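Local coordinates for protein endoglucanase EG-II (Hypocrea jecorina, PDB 3QR3) that probably cleaves internal beta-1,4-glucosidic bonds of cellulose as a family 5 endoglucanase with a TIM-barrel catalytic domain, at residues P30-F35 and Y86-Q91; Q49-E54 and T58-P63. One frame throughout, in Å; residues are numbered along the deposited sequence.

Interaction 1: P30-F35 and Y86-Q91; sequences PPLKNF and YDQLVQ
L32 turns its CG anti to its own carbonyl carbon (chi1 -74°), and this sends both methyls toward the helix at Q88 and L89. L89 takes the other course: its CG lies anti to the backbone N (chi1 -176°), which carries its branched end to P31, with CD2 the nearer methyl to CG of P31. L32 straddles two neighbouring residues of the helix. Its CD2 sits 3.9 Å from the backbone N of L89 and 4.1 Å from CB of L89. Its CD1 packs on Q88, 4.0 Å from CB of Q88. The side chain of P31 crosses that of L89 at about a right angle. The touching atoms are CG of P31 and CD2 of L89, 3.9 Å apart. CD1 of L89 meanwhile lies 4.0 Å from O of P31. P31 is the centre of an inverse gamma turn, and a type I beta turn follows from L32 to F35. The contact thus lays a folded loop of the TIM barrel, the one between strand 5-11 and helix 44-55, against the outer helix 80-95. I45 and M48 of helix 44-55 extend the apolar patch, touching L32 and L89 respectively. The polar link is made by water on the solvent side, at Q88. One water donates to O of N34 and to OE1 of Q88, each 3.1 Å from the water oxygen. The chain of Q88 is extended beyond CG, which brings its amide oxygen to this water. Within the loop, CG of P30 lies 3.5 Å above one face of the F35 ring, offset toward the rim. K85 also holds F35, by a cation-pi contact with the ring and a hydrogen bond to its O.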
loop_
_atom_site.group_PDB
_atom_site.type_symbol
_atom_site.label_atom_id
_atom_site.label_comp_id
_atom_site.label_asym_id
_atom_site.label_seq_id
_atom_site.Cartn_x
_atom_site.Cartn_y
_atom_site.Cartn_z
ATOM N N PRO A 30 -9.257 -9.150 10.437
ATOM C CA PRO A 30 -7.829 -8.819 10.522
ATOM C C PRO A 30 -6.952 -10.061 10.562
ATOM O O PRO A 30 -7.349 -11.074 11.146
ATOM C CB PRO A 30 -7.730 -8.024 11.833
ATOM C CG PRO A 30 -9.162 -7.522 12.092
ATOM C CD PRO A 30 -10.007 -8.672 11.611
ATOM N N PRO A 31 -5.771 -9.991 9.922
ATOM C CA PRO A 31 -4.813 -11.101 9.892
ATOM C C PRO A 31 -3.947 -11.156 11.159
ATOM O O PRO A 31 -2.719 -11.178 11.078
ATOM C CB PRO A 31 -3.943 -10.771 8.666
ATOM C CG PRO A 31 -3.967 -9.268 8.585
ATOM C CD PRO A 31 -5.287 -8.807 9.185
ATOM N N LEU A 32 -4.599 -11.150 12.315
ATOM C CA LEU A 32 -3.936 -11.397 13.590
ATOM C C LEU A 32 -4.555 -12.665 14.163
ATOM O O LEU A 32 -5.768 -12.709 14.425
ATOM C CB LEU A 32 -4.154 -10.243 14.561
ATOM C CG LEU A 32 -3.370 -8.969 14.286
ATOM C CD1 LEU A 32 -3.881 -7.840 15.162
ATOM C CD2 LEU A 32 -1.871 -9.205 14.514
ATOM N N LYS A 33 -3.731 -13.687 14.346
ATOM C CA LYS A 33 -4.230 -15.016 14.687
ATOM C C LYS A 33 -5.190 -15.003 15.875
ATOM O O LYS A 33 -6.257 -15.614 15.817
ATOM C CB LYS A 33 -3.077 -15.985 14.938
ATOM C CG LYS A 33 -3.526 -17.437 15.061
ATOM C CD LYS A 33 -2.342 -18.387 15.088
ATOM C CE LYS A 33 -2.797 -19.842 15.186
ATOM N NZ LYS A 33 -1.621 -20.764 15.204
ATOM N N ASN A 34 -4.815 -14.303 16.943
ATOM C CA ASN A 34 -5.639 -14.291 18.151
ATOM C C ASN A 34 -6.389 -12.974 18.328
ATOM O O ASN A 34 -6.492 -12.457 19.438
ATOM C CB ASN A 34 -4.803 -14.605 19.400
ATOM C CG ASN A 34 -5.648 -15.178 20.543
ATOM O OD1 ASN A 34 -6.592 -15.929 20.313
ATOM N ND2 ASN A 34 -5.306 -14.818 21.779
ATOM N N PHE A 35 -6.919 -12.448 17.230
ATOM C CA PHE A 35 -7.670 -11.185 17.238
ATOM C C PHE A 35 -8.884 -11.185 18.182
ATOM O O PHE A 35 -9.235 -10.146 18.746
ATOM C CB PHE A 35 -8.146 -10.846 15.821
ATOM C CG PHE A 35 -8.880 -9.530 15.720
ATOM C CD1 PHE A 35 -8.187 -8.337 15.710
ATOM C CD2 PHE A 35 -10.268 -9.497 15.627
ATOM C CE1 PHE A 35 -8.855 -7.124 15.614
ATOM C CE2 PHE A 35 -10.947 -8.290 15.530
ATOM C CZ PHE A 35 -10.236 -7.103 15.523
ATOM N N TYR A 86 -4.544 -2.913 15.572
ATOM C CA TYR A 86 -3.781 -2.628 14.358
ATOM C C TYR A 86 -2.289 -2.505 14.646
ATOM O O TYR A 86 -1.453 -2.982 13.876
ATOM C CB TYR A 86 -4.306 -1.364 13.676
ATOM C CG TYR A 86 -3.624 -1.048 12.370
ATOM C CD1 TYR A 86 -3.821 -1.845 11.253
ATOM C CD2 TYR A 86 -2.784 0.055 12.256
ATOM C CE1 TYR A 86 -3.204 -1.553 10.046
ATOM C CE2 TYR A 86 -2.162 0.361 11.063
ATOM C CZ TYR A 86 -2.376 -0.440 9.961
ATOM O OH TYR A 86 -1.750 -0.143 8.779
ATOM N N ASP A 87 -1.948 -1.896 15.774
ATOM C CA ASP A 87 -0.533 -1.738 16.117
ATOM C C ASP A 87 0.175 -3.075 16.322
ATOM O O ASP A 87 1.387 -3.179 16.117
ATOM C CB ASP A 87 -0.332 -0.845 17.345
ATOM C CG ASP A 87 1.143 -0.515 17.583
ATOM O OD1 ASP A 87 1.807 -0.070 16.629
ATOM O OD2 ASP A 87 1.644 -0.720 18.708
ATOM N N GLN A 88 -0.567 -4.107 16.721
ATOM C CA GLN A 88 0.053 -5.418 16.882
ATOM C C GLN A 88 0.584 -5.907 15.543
ATOM O O GLN A 88 1.650 -6.514 15.474
ATOM C CB GLN A 88 -0.925 -6.458 17.460
ATOM C CG GLN A 88 -1.296 -6.243 18.910
ATOM C CD GLN A 88 -2.382 -7.212 19.372
ATOM O OE1 GLN A 88 -2.492 -8.327 18.866
ATOM N NE2 GLN A 88 -3.180 -6.785 20.334
ATOM N N LEU A 89 -0.167 -5.656 14.482
ATOM C CA LEU A 89 0.261 -6.081 13.153
ATOM C C LEU A 89 1.454 -5.218 12.691
ATOM O O LEU A 89 2.432 -5.722 12.134
ATOM C CB LEU A 89 -0.908 -5.992 12.167
ATOM C CG LEU A 89 -0.643 -6.495 10.747
ATOM C CD1 LEU A 89 -0.277 -7.974 10.772
ATOM C CD2 LEU A 89 -1.864 -6.243 9.868
ATOM N N VAL A 90 1.374 -3.925 12.961
ATOM C CA VAL A 90 2.473 -3.004 12.650
ATOM C C VAL A 90 3.787 -3.392 13.340
ATOM O O VAL A 90 4.830 -3.467 12.696
ATOM C CB VAL A 90 2.114 -1.546 13.032
ATOM C CG1 VAL A 90 3.292 -0.605 12.756
ATOM C CG2 VAL A 90 0.881 -1.089 12.271
ATOM N N GLN A 91 3.735 -3.638 14.649
ATOM C CA GLN A 91 4.930 -4.039 15.383
ATOM C C GLN A 91 5.456 -5.402 14.935
ATOM O O GLN A 91 6.660 -5.627 14.920
ATOM C CB GLN A 91 4.692 -4.010 16.897
ATOM C CG GLN A 91 4.321 -2.632 17.440
ATOM C CD GLN A 91 5.292 -1.539 16.992
ATOM O OE1 GLN A 91 6.499 -1.755 16.915
ATOM N NE2 GLN A 91 4.757 -0.361 16.687
HETATM O O HOH W 1 -5.281 -9.631 19.410
#

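Interaction 2: Q49-E54 and T58-P63; sequences QHFVNE and TIFRLP
F60 points its ring from strand 59-64 at F51 and V52 of helix 44-55. Together with strand 5-11, which runs parallel beside strand 59-64, this helix and strand form a beta-alpha-beta crossover of the TIM barrel. The contact between the two segments is apolar. F51 and V52 both reach the F60 ring at its edge, near the ring plane. CB of F51 lies 3.6 Å from CZ of F60, and CG2 of V52 lies 3.5 Å from CE2 of F60. The outer edge of the ring rests against two successive helix residues. With CG anti to the carbonyl carbon (chi1 -59°), the F60 ring is carried edge-first to CB of F51 and CG2 of V52. The F51 ring adds a second touch through CD2, 3.8 Å from CE1 of F60. Replacing F60 by an alanine is likely to leave CB of F51 and CG2 of V52 without their partner and open a gap between helix and strand. V8 of strand 5-11 touches both F51 and F60, and C93 of helix 80-95 also packs on F60.

H50 flanks the F51 ring. Its CD2 stands 3.8 Å above one face of that ring, offset toward the rim.

The polar contacts of F60 are made by its backbone, which bonds to Y99 and I101 of the adjacent strand. In the apolar contact, CZ of F60 is shared by both helix residues: besides CB of F51 it meets CG2 of V52, at 3.7 Å.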
loop_
_atom_site.group_PDB
_atom_site.type_symbol
_atom_site.label_atom_id
_atom_site.label_comp_id
_atom_site.label_asym_id
_atom_site.label_seq_id
_atom_site.Cartn_x
_atom_site.Cartn_y
_atom_site.Cartn_z
ATOM N N GLN A 49 6.719 -13.469 8.825
ATOM C CA GLN A 49 7.974 -14.073 9.267
ATOM C C GLN A 49 8.519 -15.020 8.191
ATOM O O GLN A 49 9.711 -15.018 7.892
ATOM C CB GLN A 49 7.787 -14.804 10.597
ATOM C CG GLN A 49 9.065 -15.398 11.162
ATOM C CD GLN A 49 8.815 -16.262 12.384
ATOM O OE1 GLN A 49 9.632 -16.304 13.303
ATOM N NE2 GLN A 49 7.682 -16.961 12.397
ATOM N N HIS A 50 7.633 -15.819 7.609
ATOM C CA HIS A 50 7.984 -16.662 6.471
ATOM C C HIS A 50 8.500 -15.837 5.285
ATOM O O HIS A 50 9.532 -16.156 4.697
ATOM C CB HIS A 50 6.774 -17.500 6.046
ATOM C CG HIS A 50 6.784 -17.896 4.605
ATOM N ND1 HIS A 50 7.657 -18.836 4.094
ATOM C CD2 HIS A 50 6.020 -17.488 3.563
ATOM C CE1 HIS A 50 7.432 -18.988 2.801
ATOM N NE2 HIS A 50 6.445 -18.179 2.453
ATOM N N PHE A 51 7.768 -14.791 4.924
ATOM C CA PHE A 51 8.154 -13.942 3.803
ATOM C C PHE A 51 9.541 -13.340 4.001
ATOM O O PHE A 51 10.327 -13.261 3.060
ATOM C CB PHE A 51 7.118 -12.833 3.585
ATOM C CG PHE A 51 5.869 -13.302 2.890
ATOM C CD1 PHE A 51 5.952 -14.077 1.745
ATOM C CD2 PHE A 51 4.614 -12.957 3.374
ATOM C CE1 PHE A 51 4.806 -14.503 1.093
ATOM C CE2 PHE A 51 3.465 -13.375 2.727
ATOM C CZ PHE A 51 3.560 -14.153 1.589
ATOM N N VAL A 52 9.843 -12.926 5.228
ATOM C CA VAL A 52 11.125 -12.294 5.515
ATOM C C VAL A 52 12.241 -13.338 5.558
ATOM O O VAL A 52 13.307 -13.145 4.970
ATOM C CB VAL A 52 11.099 -11.503 6.849
ATOM C CG1 VAL A 52 12.517 -11.052 7.246
ATOM C CG2 VAL A 52 10.166 -10.297 6.740
ATOM N N ASN A 53 11.990 -14.448 6.242
ATOM C CA ASN A 53 13.028 -15.452 6.473
ATOM C C ASN A 53 13.335 -16.318 5.260
ATOM O O ASN A 53 14.492 -16.658 5.013
ATOM C CB ASN A 53 12.660 -16.347 7.657
ATOM C CG ASN A 53 12.785 -15.633 8.970
ATOM O OD1 ASN A 53 13.352 -14.547 9.035
ATOM N ND2 ASN A 53 12.260 -16.234 10.031
ATOM N N GLU A 54 12.298 -16.665 4.504
ATOM C CA GLU A 54 12.442 -17.593 3.393
ATOM C C GLU A 54 12.442 -16.905 2.019
ATOM O O GLU A 54 13.078 -17.383 1.078
ATOM C CB GLU A 54 11.328 -18.633 3.468
ATOM C CG GLU A 54 11.430 -19.751 2.452
ATOM C CD GLU A 54 10.518 -20.912 2.803
ATOM O OE1 GLU A 54 10.557 -21.354 3.975
ATOM O OE2 GLU A 54 9.764 -21.378 1.917
ATOM N N THR A 58 11.328 -7.440 2.364
ATOM C CA THR A 58 11.770 -6.371 3.260
ATOM C C THR A 58 10.711 -5.297 3.507
ATOM O O THR A 58 10.946 -4.327 4.236
ATOM C CB THR A 58 13.011 -5.698 2.687
ATOM O OG1 THR A 58 12.788 -5.442 1.293
ATOM C CG2 THR A 58 14.221 -6.618 2.830
ATOM N N ILE A 59 9.540 -5.459 2.907
ATOM C CA ILE A 59 8.463 -4.508 3.150
ATOM C C ILE A 59 7.101 -5.203 3.175
ATOM O O ILE A 59 6.887 -6.195 2.484
ATOM C CB ILE A 59 8.488 -3.376 2.100
ATOM C CG1 ILE A 59 7.597 -2.203 2.533
ATOM C CG2 ILE A 59 8.096 -3.915 0.721
ATOM C CD1 ILE A 59 7.966 -0.881 1.889
ATOM N N PHE A 60 6.198 -4.700 4.009
ATOM C CA PHE A 60 4.800 -5.139 3.981
ATOM C C PHE A 60 3.889 -3.936 4.026
ATOM O O PHE A 60 4.224 -2.914 4.615
ATOM C CB PHE A 60 4.501 -6.109 5.128
ATOM C CG PHE A 60 5.372 -7.322 5.088
ATOM C CD1 PHE A 60 5.132 -8.318 4.166
ATOM C CD2 PHE A 60 6.473 -7.424 5.916
ATOM C CE1 PHE A 60 5.959 -9.432 4.081
ATOM C CE2 PHE A 60 7.301 -8.534 5.851
ATOM C CZ PHE A 60 7.043 -9.538 4.927
ATOM N N ARG A 61 2.746 -4.058 3.372
ATOM C CA ARG A 61 1.748 -3.010 3.376
ATOM C C ARG A 61 0.559 -3.538 4.158
ATOM O O ARG A 61 0.132 -4.683 3.955
ATOM C CB ARG A 61 1.346 -2.691 1.943
ATOM C CG ARG A 61 0.369 -1.541 1.777
ATOM C CD ARG A 61 0.473 -1.053 0.347
ATOM N NE ARG A 61 -0.445 0.022 -0.032
ATOM C CZ ARG A 61 -1.650 -0.169 -0.554
ATOM N NH1 ARG A 61 -2.141 -1.401 -0.699
ATOM N NH2 ARG A 61 -2.378 0.881 -0.906
ATOM N N LEU A 62 0.034 -2.710 5.058
ATOM C CA LEU A 62 -1.010 -3.144 5.987
ATOM C C LEU A 62 -2.260 -2.290 5.818
ATOM O O LEU A 62 -2.445 -1.285 6.525
ATOM C CB LEU A 62 -0.503 -3.055 7.428
ATOM C CG LEU A 62 0.858 -3.694 7.748
ATOM C CD1 LEU A 62 1.182 -3.559 9.239
ATOM C CD2 LEU A 62 0.895 -5.160 7.341
ATOM N N PRO A 63 -3.122 -2.682 4.872
ATOM C CA PRO A 63 -4.341 -1.936 4.560
ATOM C C PRO A 63 -5.280 -1.914 5.742
ATOM O O PRO A 63 -5.468 -2.947 6.384
ATOM C CB PRO A 63 -4.978 -2.759 3.435
ATOM C CG PRO A 63 -3.891 -3.556 2.873
ATOM C CD PRO A 63 -2.973 -3.865 4.016
#

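In the fold
The centres of the two interactions lie about 13 Å apart, and L62 joins them. Its CD1 packs 3.8 Å from CG of L89 and 3.7 Å from CA of V90. Its O is a probable hydrogen-bond partner of Y86 OH, at 2.6 Å. Strand 59-64 thus meets helix 80-95 as well as helix 44-55. Helix 44-55 in turn serves both interactions. Interaction 2 packs the outer side of a barrel strand on its helix; interaction 1 lies between a loop and a helix. A magnesium ion lies about 8 Å from the V52 side chain. R61, between F60 and L62, is tied to E260, N9 and N148, consistent with a place in the active-site region of a family 5 barrel.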